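Side-chain contacts in 6-phospho-beta-glucosidase BglT (Thermotoga maritima, PDB 1UP7), which hydrolyses cellobiose 6'-phosphate to glucose 6-phosphate and glucose, using NAD+ and a manganese ion in each subunit: residues F36-I39 with K43-I46; V138-P143 with S294-A299; M268-E273 with L288-G293. All blocks are in the same frame, centred on the assembly; numbering follows the deposited sequence.

Contact 1: F36-I39 with K43-I46; sequences FYDI and KQKI. With NAD (nicotinamide-adenine-dinucleotide), chain I.
Q44 reaches from helix 41-55 to the end of strand 33-37 and brings its amide oxygen against the CB atoms of F36 and D38 and the backbone carbonyl carbon of Y37. Its CG stands opposite the backbone N (chi1 170°) and the chain runs on extended, which carries Q44 OE1 to 3.3 Å from Y37 C. No direct hydrogen bond joins the two segments; a water accepts from Q44 NE2 at 2.9 Å and from D38 N at 3.1 Å. The CB of D38 packs on the Q44 chain, while its carboxylate leads to the adenosine ribose of NAD: NAD O2B donates to D38 OD1 at 2.6 Å and NAD O3B to D38 OD2 at 2.7 Å, so each carboxylate oxygen takes one ribose hydroxyl. K43 NZ adds a weak bond to O3B. Further out, D40 N also binds D38 OD1 and G11 N binds OD2, which fixes the rotation of the carboxylate. Cutting Q44 back to an alanine removes the amide, and is likely to leave the water without its second donor and a gap beside D38 CB. An acidic residue gripping both ribose hydroxyls at the end of the second strand is a hallmark of NAD-binding Rossmann folds. The contact closes the turn of the unit strand 33-37, helix 41-55, strand 60-63, with F36 packed against V7, V61 and helix 15-25, and Q44 touching I63.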
loop_
_atom_site.group_PDB
_atom_site.type_symbol
_atom_site.label_atom_id
_atom_site.label_comp_id
_atom_site.label_asym_id
_atom_site.label_seq_id
_atom_site.Cartn_x
_atom_site.Cartn_y
_atom_site.Cartn_z
ATOM N N PHE A 36 0.017 -0.605 -44.121
ATOM C CA PHE A 36 -1.266 -0.015 -43.785
ATOM C C PHE A 36 -2.381 -1.036 -43.913
ATOM O O PHE A 36 -2.408 -1.796 -44.878
ATOM C CB PHE A 36 -1.558 1.201 -44.702
ATOM C CG PHE A 36 -0.622 2.345 -44.502
ATOM C CD1 PHE A 36 -0.871 3.301 -43.507
ATOM C CD2 PHE A 36 0.532 2.460 -45.269
ATOM C CE1 PHE A 36 0.002 4.382 -43.297
ATOM C CE2 PHE A 36 1.434 3.527 -45.069
ATOM C CZ PHE A 36 1.153 4.508 -44.080
ATOM N N TYR A 37 -3.278 -1.053 -42.924
ATOM C CA TYR A 37 -4.487 -1.837 -42.978
ATOM C C TYR A 37 -5.675 -0.942 -42.613
ATOM O O TYR A 37 -5.568 -0.098 -41.708
ATOM C CB TYR A 37 -4.418 -3.058 -42.038
ATOM C CG TYR A 37 -5.769 -3.714 -41.938
ATOM C CD1 TYR A 37 -6.315 -4.357 -43.044
ATOM C CD2 TYR A 37 -6.547 -3.594 -40.793
ATOM C CE1 TYR A 37 -7.572 -4.919 -43.018
ATOM C CE2 TYR A 37 -7.829 -4.165 -40.740
ATOM C CZ TYR A 37 -8.330 -4.831 -41.868
ATOM O OH TYR A 37 -9.593 -5.395 -41.871
ATOM N N ASP A 38 -6.791 -1.140 -43.310
ATOM C CA ASP A 38 -8.069 -0.463 -43.041
ATOM C C ASP A 38 -9.208 -1.389 -43.528
ATOM O O ASP A 38 -9.040 -2.105 -44.505
ATOM C CB ASP A 38 -8.143 0.873 -43.821
ATOM C CG ASP A 38 -9.021 1.929 -43.143
ATOM O OD1 ASP A 38 -10.282 1.821 -43.168
ATOM O OD2 ASP A 38 -8.514 2.921 -42.553
ATOM N N ILE A 39 -10.356 -1.352 -42.859
ATOM C CA ILE A 39 -11.550 -2.097 -43.284
ATOM C C ILE A 39 -12.150 -1.505 -44.556
ATOM O O ILE A 39 -12.953 -2.154 -45.244
ATOM C CB ILE A 39 -12.642 -2.136 -42.162
ATOM C CG1 ILE A 39 -13.198 -0.720 -41.843
ATOM C CG2 ILE A 39 -12.122 -2.869 -40.933
ATOM C CD1 ILE A 39 -14.410 -0.696 -40.837
ATOM N N LYS A 43 -11.107 4.003 -49.431
ATOM C CA LYS A 43 -10.732 5.222 -48.735
ATOM C C LYS A 43 -9.230 5.213 -48.432
ATOM O O LYS A 43 -8.543 6.207 -48.666
ATOM C CB LYS A 43 -11.557 5.387 -47.475
ATOM C CG LYS A 43 -11.453 6.765 -46.834
ATOM C CD LYS A 43 -11.404 6.611 -45.332
ATOM C CE LYS A 43 -12.416 7.460 -44.580
ATOM N NZ LYS A 43 -11.803 7.824 -43.217
ATOM N N GLN A 44 -8.719 4.094 -47.938
ATOM C CA GLN A 44 -7.315 4.007 -47.597
ATOM C C GLN A 44 -6.395 4.191 -48.826
ATOM O O GLN A 44 -5.327 4.815 -48.731
ATOM C CB GLN A 44 -7.026 2.712 -46.888
ATOM C CG GLN A 44 -5.573 2.468 -46.731
ATOM C CD GLN A 44 -5.291 1.293 -45.866
ATOM O OE1 GLN A 44 -4.925 1.451 -44.705
ATOM N NE2 GLN A 44 -5.469 0.111 -46.406
ATOM N N LYS A 45 -6.826 3.672 -49.972
ATOM C CA LYS A 45 -6.019 3.704 -51.184
ATOM C C LYS A 45 -5.713 5.144 -51.629
ATOM O O LYS A 45 -4.593 5.448 -52.041
ATOM C CB LYS A 45 -6.709 2.920 -52.298
ATOM C CG LYS A 45 -6.185 3.172 -53.708
ATOM C CD LYS A 45 -4.938 2.326 -53.985
ATOM C CE LYS A 45 -4.597 2.332 -55.487
ATOM N NZ LYS A 45 -3.130 2.105 -55.699
ATOM N N ILE A 46 -6.708 6.027 -51.540
ATOM C CA ILE A 46 -6.503 7.444 -51.843
ATOM C C ILE A 46 -5.460 8.041 -50.898
ATOM O O ILE A 46 -4.526 8.702 -51.347
ATOM C CB ILE A 46 -7.831 8.257 -51.771
ATOM C CG1 ILE A 46 -8.724 7.966 -52.982
ATOM C CG2 ILE A 46 -7.567 9.768 -51.668
ATOM C CD1 ILE A 46 -10.233 7.984 -52.608
HETATM P PA NAD I . -11.621 8.049 -38.752
HETATM O O1A NAD I . -13.095 7.982 -38.757
HETATM O O2A NAD I . -10.979 8.704 -39.994
HETATM O O5B NAD I . -11.148 6.505 -38.614
HETATM C C5B NAD I . -9.860 6.130 -39.029
HETATM C C4B NAD I . -9.932 4.902 -39.926
HETATM O O4B NAD I . -10.253 3.742 -39.160
HETATM C C3B NAD I . -10.964 4.975 -41.044
HETATM O O3B NAD I . -10.270 4.918 -42.281
HETATM C C2B NAD I . -11.844 3.739 -40.844
HETATM O O2B NAD I . -12.192 3.124 -42.067
HETATM C C1B NAD I . -10.900 2.841 -40.064
HETATM N N9A NAD I . -11.541 1.784 -39.288
HETATM C C8A NAD I . -12.756 1.778 -38.630
HETATM N N7A NAD I . -12.863 0.573 -38.029
HETATM C C5A NAD I . -11.751 -0.155 -38.236
HETATM C C6A NAD I . -11.351 -1.433 -37.868
HETATM N N6A NAD I . -12.125 -2.223 -37.131
HETATM N N1A NAD I . -10.111 -1.902 -38.288
HETATM C C2A NAD I . -9.292 -1.112 -39.078
HETATM N N3A NAD I . -9.713 0.139 -39.459
HETATM C C4A NAD I . -10.916 0.598 -39.046
HETATM O O3 NAD I . -11.226 8.850 -37.414
HETATM P PN NAD I . -9.865 9.624 -37.071
HETATM O O1N NAD I . -10.314 11.019 -36.835
HETATM O O2N NAD I . -8.787 9.354 -37.998
HETATM O O5D NAD I . -9.377 8.961 -35.700
HETATM C C5D NAD I . -9.304 7.567 -35.461
HETATM C C4D NAD I . -9.238 7.351 -33.940
HETATM O O4D NAD I . -8.091 7.957 -33.344
HETATM C C3D NAD I . -10.435 7.956 -33.223
HETATM O O3D NAD I . -10.790 7.031 -32.239
HETATM C C2D NAD I . -9.908 9.243 -32.598
HETATM O O2D NAD I . -10.571 9.653 -31.414
HETATM C C1D NAD I . -8.433 8.974 -32.397
HETATM N N1N NAD I . -7.644 10.129 -32.833
HETATM C C2N NAD I . -6.645 9.844 -33.737
HETATM C C3N NAD I . -5.824 10.827 -34.232
HETATM C C7N NAD I . -4.762 10.444 -35.236
HETATM O O7N NAD I . -3.434 10.927 -35.165
HETATM N N7N NAD I . -5.105 9.599 -36.221
HETATM C C4N NAD I . -6.040 12.133 -33.784
HETATM C C5N NAD I . -7.052 12.445 -32.854
HETATM C C6N NAD I . -7.862 11.413 -32.378
HETATM O O HOH W 1 -6.146 -2.638 -45.895
#

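Contact 2: V138-P143 with S294-A299; sequences VNFTNP and SMYSTA. With NAD (nicotinamide-adenine-dinucleotide), chain I; G6P (6-O-phosphono-alpha-D-glucopyranose), chain J.
Y296 turns the edge of its ring toward one face of F140, its CD2 lying 3.8 Å from F140 CG. The planes stand at 63° with centroids 5.2 Å apart, a T-shaped pair set off toward the rim of the F140 ring. One face of Y296 lies against the nicotinamide of NAD, where Y296 CE1 comes within 3.1 Å of NAD C5N. At the ring's edge, near its plane, is the glucose 6-phosphate: Y296 OH and the sugar O3 share a hydrogen bond of 2.5 Å. F140 CD2 meets the carboxamide of the cofactor, 3.4 Å from NAD O7N. N142 grips both ligands. Its backbone N gives a nearly straight bond to NAD O3D (173°), while N142 ND2 donates to NAD O2D at 2.9 Å and to O3 of glucose 6-phosphate at 3.2 Å; OD1 accepts from S144 N, which fixes the amide's rotation. H194, a manganese ligand, lies beside N142. Strand 136-139 of the Rossmann sheet thus delivers its C-terminal loop to the active site, as nucleotide-binding folds do, and the N-terminal turn of helix 296-308 closes on the nicotinamide and sugar.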
loop_
_atom_site.group_PDB
_atom_site.type_symbol
_atom_site.label_atom_id
_atom_site.label_comp_id
_atom_site.label_asym_id
_atom_site.label_seq_id
_atom_site.Cartn_x
_atom_site.Cartn_y
_atom_site.Cartn_z
ATOM N N VAL A 138 1.119 1.177 -30.147
ATOM C CA VAL A 138 0.926 2.591 -29.826
ATOM C C VAL A 138 -0.508 3.016 -30.173
ATOM O O VAL A 138 -0.919 2.983 -31.345
ATOM C CB VAL A 138 1.970 3.462 -30.524
ATOM C CG1 VAL A 138 1.804 4.925 -30.117
ATOM C CG2 VAL A 138 3.387 2.952 -30.162
ATOM N N ASN A 139 -1.276 3.387 -29.155
ATOM C CA ASN A 139 -2.706 3.597 -29.334
ATOM C C ASN A 139 -3.168 5.042 -29.365
ATOM O O ASN A 139 -2.927 5.792 -28.408
ATOM C CB ASN A 139 -3.496 2.850 -28.266
ATOM C CG ASN A 139 -4.986 2.914 -28.514
ATOM O OD1 ASN A 139 -5.510 2.178 -29.361
ATOM N ND2 ASN A 139 -5.684 3.810 -27.808
ATOM N N PHE A 140 -3.831 5.419 -30.465
ATOM C CA PHE A 140 -4.582 6.685 -30.566
ATOM C C PHE A 140 -6.078 6.496 -30.394
ATOM O O PHE A 140 -6.767 7.420 -30.009
ATOM C CB PHE A 140 -4.447 7.336 -31.939
ATOM C CG PHE A 140 -3.037 7.619 -32.372
ATOM C CD1 PHE A 140 -1.967 7.510 -31.500
ATOM C CD2 PHE A 140 -2.783 7.966 -33.699
ATOM C CE1 PHE A 140 -0.669 7.767 -31.917
ATOM C CE2 PHE A 140 -1.467 8.232 -34.139
ATOM C CZ PHE A 140 -0.412 8.129 -33.237
ATOM N N THR A 141 -6.598 5.329 -30.746
ATOM C CA THR A 141 -8.033 5.067 -30.744
ATOM C C THR A 141 -8.678 5.477 -29.434
ATOM O O THR A 141 -8.246 5.056 -28.361
ATOM C CB THR A 141 -8.281 3.577 -30.981
ATOM O OG1 THR A 141 -7.883 3.264 -32.317
ATOM C CG2 THR A 141 -9.819 3.230 -30.915
ATOM N N ASN A 142 -9.711 6.315 -29.523
ATOM C CA ASN A 142 -10.373 6.781 -28.318
ATOM C C ASN A 142 -11.508 5.884 -27.871
ATOM O O ASN A 142 -12.097 5.209 -28.699
ATOM C CB ASN A 142 -10.758 8.245 -28.430
ATOM C CG ASN A 142 -9.620 9.164 -27.985
ATOM O OD1 ASN A 142 -8.970 8.932 -26.927
ATOM N ND2 ASN A 142 -9.348 10.185 -28.792
ATOM N N PRO A 143 -11.781 5.832 -26.560
ATOM C CA PRO A 143 -11.039 6.600 -25.554
ATOM C C PRO A 143 -9.747 5.894 -25.180
ATOM O O PRO A 143 -9.739 4.757 -24.701
ATOM C CB PRO A 143 -12.009 6.660 -24.366
ATOM C CG PRO A 143 -12.815 5.460 -24.463
ATOM C CD PRO A 143 -12.839 5.009 -25.933
ATOM N N SER A 294 -4.097 17.325 -34.326
ATOM C CA SER A 294 -2.737 17.639 -34.701
ATOM C C SER A 294 -1.675 17.383 -33.605
ATOM O O SER A 294 -1.936 17.437 -32.378
ATOM C CB SER A 294 -2.663 19.050 -35.281
ATOM O OG SER A 294 -3.303 19.024 -36.569
ATOM N N MET A 295 -0.466 17.104 -34.084
ATOM C CA MET A 295 0.670 16.737 -33.257
ATOM C C MET A 295 0.581 15.366 -32.604
ATOM O O MET A 295 1.520 14.911 -31.935
ATOM C CB MET A 295 1.080 17.866 -32.313
ATOM C CG MET A 295 2.058 18.805 -33.026
ATOM S SD MET A 295 2.873 20.054 -31.972
ATOM C CE MET A 295 2.558 19.505 -30.399
ATOM N N TYR A 296 -0.519 14.666 -32.829
ATOM C CA TYR A 296 -0.574 13.252 -32.470
ATOM C C TYR A 296 0.587 12.560 -33.179
ATOM O O TYR A 296 1.251 11.691 -32.606
ATOM C CB TYR A 296 -1.883 12.640 -32.965
ATOM C CG TYR A 296 -2.988 12.422 -31.921
ATOM C CD1 TYR A 296 -3.939 13.407 -31.654
ATOM C CD2 TYR A 296 -3.121 11.207 -31.252
ATOM C CE1 TYR A 296 -4.981 13.189 -30.707
ATOM C CE2 TYR A 296 -4.157 10.990 -30.317
ATOM C CZ TYR A 296 -5.070 11.977 -30.066
ATOM O OH TYR A 296 -6.082 11.761 -29.157
ATOM N N SER A 297 0.844 12.976 -34.421
ATOM C CA SER A 297 1.926 12.469 -35.277
ATOM C C SER A 297 3.288 12.499 -34.641
ATOM O O SER A 297 3.974 11.475 -34.551
ATOM C CB SER A 297 2.051 13.379 -36.505
ATOM O OG SER A 297 2.874 14.522 -36.215
ATOM N N THR A 298 3.715 13.703 -34.283
ATOM C CA THR A 298 4.981 13.878 -33.609
ATOM C C THR A 298 5.006 13.024 -32.350
ATOM O O THR A 298 6.037 12.410 -32.053
ATOM C CB THR A 298 5.231 15.354 -33.244
ATOM O OG1 THR A 298 5.163 16.141 -34.432
ATOM C CG2 THR A 298 6.703 15.566 -32.813
ATOM N N ALA A 299 3.904 12.975 -31.600
ATOM C CA ALA A 299 3.981 12.288 -30.315
ATOM C C ALA A 299 4.288 10.807 -30.573
ATOM O O ALA A 299 5.109 10.214 -29.884
ATOM C CB ALA A 299 2.711 12.475 -29.480
HETATM P PA NAD I . -11.621 8.049 -38.752
HETATM O O1A NAD I . -13.095 7.982 -38.757
HETATM O O2A NAD I . -10.979 8.704 -39.994
HETATM O O5B NAD I . -11.148 6.505 -38.614
HETATM C C5B NAD I . -9.860 6.130 -39.029
HETATM C C4B NAD I . -9.932 4.902 -39.926
HETATM O O4B NAD I . -10.253 3.742 -39.160
HETATM C C3B NAD I . -10.964 4.975 -41.044
HETATM O O3B NAD I . -10.270 4.918 -42.281
HETATM C C2B NAD I . -11.844 3.739 -40.844
HETATM O O2B NAD I . -12.192 3.124 -42.067
HETATM C C1B NAD I . -10.900 2.841 -40.064
HETATM N N9A NAD I . -11.541 1.784 -39.288
HETATM C C8A NAD I . -12.756 1.778 -38.630
HETATM N N7A NAD I . -12.863 0.573 -38.029
HETATM C C5A NAD I . -11.751 -0.155 -38.236
HETATM C C6A NAD I . -11.351 -1.433 -37.868
HETATM N N6A NAD I . -12.125 -2.223 -37.131
HETATM N N1A NAD I . -10.111 -1.902 -38.288
HETATM C C2A NAD I . -9.292 -1.112 -39.078
HETATM N N3A NAD I . -9.713 0.139 -39.459
HETATM C C4A NAD I . -10.916 0.598 -39.046
HETATM O O3 NAD I . -11.226 8.850 -37.414
HETATM P PN NAD I . -9.865 9.624 -37.071
HETATM O O1N NAD I . -10.314 11.019 -36.835
HETATM O O2N NAD I . -8.787 9.354 -37.998
HETATM O O5D NAD I . -9.377 8.961 -35.700
HETATM C C5D NAD I . -9.304 7.567 -35.461
HETATM C C4D NAD I . -9.238 7.351 -33.940
HETATM O O4D NAD I . -8.091 7.957 -33.344
HETATM C C3D NAD I . -10.435 7.956 -33.223
HETATM O O3D NAD I . -10.790 7.031 -32.239
HETATM C C2D NAD I . -9.908 9.243 -32.598
HETATM O O2D NAD I . -10.571 9.653 -31.414
HETATM C C1D NAD I . -8.433 8.974 -32.397
HETATM N N1N NAD I . -7.644 10.129 -32.833
HETATM C C2N NAD I . -6.645 9.844 -33.737
HETATM C C3N NAD I . -5.824 10.827 -34.232
HETATM C C7N NAD I . -4.762 10.444 -35.236
HETATM O O7N NAD I . -3.434 10.927 -35.165
HETATM N N7N NAD I . -5.105 9.599 -36.221
HETATM C C4N NAD I . -6.040 12.133 -33.784
HETATM C C5N NAD I . -7.052 12.445 -32.854
HETATM C C6N NAD I . -7.862 11.413 -32.378
HETATM C C1 G6P J . -8.126 16.814 -29.171
HETATM C C2 G6P J . -8.084 15.533 -28.294
HETATM C C3 G6P J . -8.237 14.296 -29.178
HETATM C C4 G6P J . -9.590 14.394 -29.863
HETATM C C5 G6P J . -9.581 15.639 -30.771
HETATM C C6 G6P J . -10.932 15.814 -31.449
HETATM O O1 G6P J . -8.050 18.047 -28.431
HETATM O O2 G6P J . -6.884 15.399 -27.535
HETATM O O3 G6P J . -8.094 13.070 -28.453
HETATM O O4 G6P J . -9.895 13.183 -30.556
HETATM O O5 G6P J . -9.298 16.847 -30.018
HETATM O O6 G6P J . -10.789 16.413 -32.727
HETATM P P G6P J . -11.891 16.174 -33.877
HETATM O O1P G6P J . -11.316 16.783 -35.135
HETATM O O2P G6P J . -13.244 16.819 -33.619
HETATM O O3P G6P J . -12.051 14.688 -34.034
#

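Contact 3: M268-E273 with L288-G293; sequences MKIEKE and LTKRGG. With G6P (6-O-phosphono-alpha-D-glucopyranose), chain J; NAD (nicotinamide-adenine-dinucleotide), chain I.
R291 lies beside I270 and E271 of helix 263-278 and spans the distance to both ligands. Its CB, 3.9 Å from O1P of glucose 6-phosphate, starts the chain beside the phosphate. CG and CD then pass the CG2 methyl of I270, which approaches R291 CD to 3.5 Å. Bends at chi2 (-86°) and chi3 (-17°) turn the guanidinium edge toward the anions. R291 NE donates to O1P of glucose 6-phosphate at 2.9 Å, and G292 N donates to the same oxygen from the backbone. R291 NH2 is shared between O3P of the sugar phosphate, at 2.6 Å, and O1N of the NAD pyrophosphate, to which NH1 also donates. R291 therefore ties the sugar phosphate to the dinucleotide within the family 4 active site, where R89 and R263 also bind the sugar ligand. R291 NH1 forms a salt bridge of 3.4 Å with E271 OE2, the carboxylate and guanidinium planes 41° apart. E271 probably offsets part of the arginine's charge on the helix side, while the phosphates do so at the guanidinium edge. E271 OE1 has a second, weak and long ion pair with K43. On the outer side of the contact, CE of K290 rests on I270 CG1 at 4.0 Å. Beyond R291 the chain runs close to both ligands: a CB at G292 would probably crowd O6 of the sugar phosphate, and one at G293 would probably clash with C4N of NAD.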
loop_
_atom_site.group_PDB
_atom_site.type_symbol
_atom_site.label_atom_id
_atom_site.label_comp_id
_atom_site.label_asym_id
_atom_site.label_seq_id
_atom_site.Cartn_x
_atom_site.Cartn_y
_atom_site.Cartn_z
ATOM N N MET A 268 -17.278 15.081 -40.559
ATOM C CA MET A 268 -17.590 14.430 -41.831
ATOM C C MET A 268 -17.409 15.383 -43.003
ATOM O O MET A 268 -16.890 14.967 -44.037
ATOM C CB MET A 268 -19.010 13.844 -41.917
ATOM C CG MET A 268 -19.294 12.615 -41.041
ATOM S SD MET A 268 -21.093 12.277 -41.022
ATOM C CE MET A 268 -21.233 10.993 -39.762
ATOM N N LYS A 269 -17.877 16.630 -42.875
ATOM C CA LYS A 269 -17.668 17.623 -43.927
ATOM C C LYS A 269 -16.169 17.880 -44.125
ATOM O O LYS A 269 -15.701 17.838 -45.252
ATOM C CB LYS A 269 -18.379 18.951 -43.649
ATOM C CG LYS A 269 -19.860 18.997 -44.016
ATOM C CD LYS A 269 -20.660 19.723 -42.902
ATOM C CE LYS A 269 -22.136 19.865 -43.230
ATOM N NZ LYS A 269 -22.449 21.267 -43.680
ATOM N N ILE A 270 -15.442 18.154 -43.043
ATOM C CA ILE A 270 -14.016 18.420 -43.113
ATOM C C ILE A 270 -13.304 17.255 -43.822
ATOM O O ILE A 270 -12.496 17.457 -44.733
ATOM C CB ILE A 270 -13.471 18.610 -41.680
ATOM C CG1 ILE A 270 -13.846 20.003 -41.145
ATOM C CG2 ILE A 270 -11.961 18.283 -41.589
ATOM C CD1 ILE A 270 -14.056 19.980 -39.619
ATOM N N GLU A 271 -13.625 16.035 -43.400
ATOM C CA GLU A 271 -13.016 14.844 -43.955
ATOM C C GLU A 271 -13.290 14.664 -45.452
ATOM O O GLU A 271 -12.403 14.252 -46.206
ATOM C CB GLU A 271 -13.506 13.630 -43.196
ATOM C CG GLU A 271 -12.560 13.220 -42.075
ATOM C CD GLU A 271 -12.700 11.746 -41.745
ATOM O OE1 GLU A 271 -13.369 11.019 -42.547
ATOM O OE2 GLU A 271 -12.147 11.317 -40.685
ATOM N N LYS A 272 -14.505 14.971 -45.889
ATOM C CA LYS A 272 -14.835 14.835 -47.297
ATOM C C LYS A 272 -14.066 15.832 -48.162
ATOM O O LYS A 272 -13.768 15.524 -49.323
ATOM C CB LYS A 272 -16.340 14.985 -47.571
ATOM N N GLU A 273 -13.783 17.023 -47.619
ATOM C CA GLU A 273 -12.958 18.028 -48.297
ATOM C C GLU A 273 -11.479 17.609 -48.295
ATOM O O GLU A 273 -10.770 17.805 -49.275
ATOM C CB GLU A 273 -13.104 19.404 -47.638
ATOM C CG GLU A 273 -14.349 20.197 -48.035
ATOM C CD GLU A 273 -14.744 21.268 -46.996
ATOM O OE1 GLU A 273 -14.140 21.326 -45.880
ATOM O OE2 GLU A 273 -15.674 22.064 -47.281
ATOM N N LEU A 288 -5.943 20.333 -42.832
ATOM C CA LEU A 288 -5.813 19.295 -41.805
ATOM C C LEU A 288 -5.643 19.870 -40.381
ATOM O O LEU A 288 -5.757 19.133 -39.396
ATOM C CB LEU A 288 -4.716 18.275 -42.160
ATOM C CG LEU A 288 -4.507 17.037 -41.280
ATOM C CD1 LEU A 288 -5.811 16.324 -41.047
ATOM C CD2 LEU A 288 -3.529 16.090 -41.934
ATOM N N THR A 289 -5.421 21.178 -40.244
ATOM C CA THR A 289 -5.386 21.783 -38.888
ATOM C C THR A 289 -6.789 22.015 -38.298
ATOM O O THR A 289 -6.955 22.051 -37.064
ATOM C CB THR A 289 -4.584 23.078 -38.854
ATOM O OG1 THR A 289 -5.017 23.927 -39.924
ATOM C CG2 THR A 289 -3.104 22.792 -39.157
ATOM N N LYS A 290 -7.792 22.155 -39.182
ATOM C CA LYS A 290 -9.218 22.154 -38.791
ATOM C C LYS A 290 -9.604 20.961 -37.911
ATOM O O LYS A 290 -10.638 20.983 -37.230
ATOM C CB LYS A 290 -10.099 22.128 -40.030
ATOM C CG LYS A 290 -10.220 23.470 -40.719
ATOM C CD LYS A 290 -11.416 23.506 -41.684
ATOM C CE LYS A 290 -12.742 23.863 -40.973
ATOM N NZ LYS A 290 -13.749 24.390 -41.980
ATOM N N ARG A 291 -8.784 19.904 -37.933
ATOM C CA ARG A 291 -8.969 18.779 -37.017
ATOM C C ARG A 291 -8.208 19.056 -35.703
ATOM O O ARG A 291 -7.210 19.814 -35.714
ATOM C CB ARG A 291 -8.481 17.472 -37.665
ATOM C CG ARG A 291 -9.114 17.147 -39.053
ATOM C CD ARG A 291 -10.459 16.386 -39.023
ATOM N NE ARG A 291 -10.731 15.750 -37.742
ATOM C CZ ARG A 291 -10.846 14.433 -37.556
ATOM N NH1 ARG A 291 -10.735 13.587 -38.584
ATOM N NH2 ARG A 291 -11.065 13.958 -36.333
ATOM N N GLY A 292 -8.685 18.492 -34.587
ATOM C CA GLY A 292 -8.131 18.799 -33.272
ATOM C C GLY A 292 -7.103 17.762 -32.869
ATOM O O GLY A 292 -6.676 17.690 -31.699
ATOM N N GLY A 293 -6.678 16.954 -33.827
ATOM C CA GLY A 293 -5.802 15.837 -33.517
ATOM C C GLY A 293 -4.352 16.127 -33.858
ATOM O O GLY A 293 -3.446 15.295 -33.677
HETATM C C1 G6P J . -8.126 16.814 -29.171
HETATM C C2 G6P J . -8.084 15.533 -28.294
HETATM C C3 G6P J . -8.237 14.296 -29.178
HETATM C C4 G6P J . -9.590 14.394 -29.863
HETATM C C5 G6P J . -9.581 15.639 -30.771
HETATM C C6 G6P J . -10.932 15.814 -31.449
HETATM O O1 G6P J . -8.050 18.047 -28.431
HETATM O O2 G6P J . -6.884 15.399 -27.535
HETATM O O3 G6P J . -8.094 13.070 -28.453
HETATM O O4 G6P J . -9.895 13.183 -30.556
HETATM O O5 G6P J . -9.298 16.847 -30.018
HETATM O O6 G6P J . -10.789 16.413 -32.727
HETATM P P G6P J . -11.891 16.174 -33.877
HETATM O O1P G6P J . -11.316 16.783 -35.135
HETATM O O2P G6P J . -13.244 16.819 -33.619
HETATM O O3P G6P J . -12.051 14.688 -34.034
HETATM P PA NAD I . -11.621 8.049 -38.752
HETATM O O1A NAD I . -13.095 7.982 -38.757
HETATM O O2A NAD I . -10.979 8.704 -39.994
HETATM O O5B NAD I . -11.148 6.505 -38.614
HETATM C C5B NAD I . -9.860 6.130 -39.029
HETATM C C4B NAD I . -9.932 4.902 -39.926
HETATM O O4B NAD I . -10.253 3.742 -39.160
HETATM C C3B NAD I . -10.964 4.975 -41.044
HETATM O O3B NAD I . -10.270 4.918 -42.281
HETATM C C2B NAD I . -11.844 3.739 -40.844
HETATM O O2B NAD I . -12.192 3.124 -42.067
HETATM C C1B NAD I . -10.900 2.841 -40.064
HETATM N N9A NAD I . -11.541 1.784 -39.288
HETATM C C8A NAD I . -12.756 1.778 -38.630
HETATM N N7A NAD I . -12.863 0.573 -38.029
HETATM C C5A NAD I . -11.751 -0.155 -38.236
HETATM C C6A NAD I . -11.351 -1.433 -37.868
HETATM N N6A NAD I . -12.125 -2.223 -37.131
HETATM N N1A NAD I . -10.111 -1.902 -38.288
HETATM C C2A NAD I . -9.292 -1.112 -39.078
HETATM N N3A NAD I . -9.713 0.139 -39.459
HETATM C C4A NAD I . -10.916 0.598 -39.046
HETATM O O3 NAD I . -11.226 8.850 -37.414
HETATM P PN NAD I . -9.865 9.624 -37.071
HETATM O O1N NAD I . -10.314 11.019 -36.835
HETATM O O2N NAD I . -8.787 9.354 -37.998
HETATM O O5D NAD I . -9.377 8.961 -35.700
HETATM C C5D NAD I . -9.304 7.567 -35.461
HETATM C C4D NAD I . -9.238 7.351 -33.940
HETATM O O4D NAD I . -8.091 7.957 -33.344
HETATM C C3D NAD I . -10.435 7.956 -33.223
HETATM O O3D NAD I . -10.790 7.031 -32.239
HETATM C C2D NAD I . -9.908 9.243 -32.598
HETATM O O2D NAD I . -10.571 9.653 -31.414
HETATM C C1D NAD I . -8.433 8.974 -32.397
HETATM N N1N NAD I . -7.644 10.129 -32.833
HETATM C C2N NAD I . -6.645 9.844 -33.737
HETATM C C3N NAD I . -5.824 10.827 -34.232
HETATM C C7N NAD I . -4.762 10.444 -35.236
HETATM O O7N NAD I . -3.434 10.927 -35.165
HETATM N N7N NAD I . -5.105 9.599 -36.221
HETATM C C4N NAD I . -6.040 12.133 -33.784
HETATM C C5N NAD I . -7.052 12.445 -32.854
HETATM C C6N NAD I . -7.862 11.413 -32.378
#

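From the N terminus, contact 1 comes first and closes a short turn of three residues between strand 33-37 and helix 41-55 in the Rossmann half. It is complete before contact 2 opens at strand 136-139 of the same sheet. Contact 2 spans 150 residues to helix 296-308 and so joins the nucleotide-binding part to the C-terminal part of the chain. Contact 3 is nested inside that long loop, linking helix 263-278 to the loop ahead of helix 296-308. All three touch NAD, and contacts 2 and 3 share the sugar phosphate as well. K43 and E271 bring contacts 1 and 3 together, while S294 meets L288 between contacts 2 and 3.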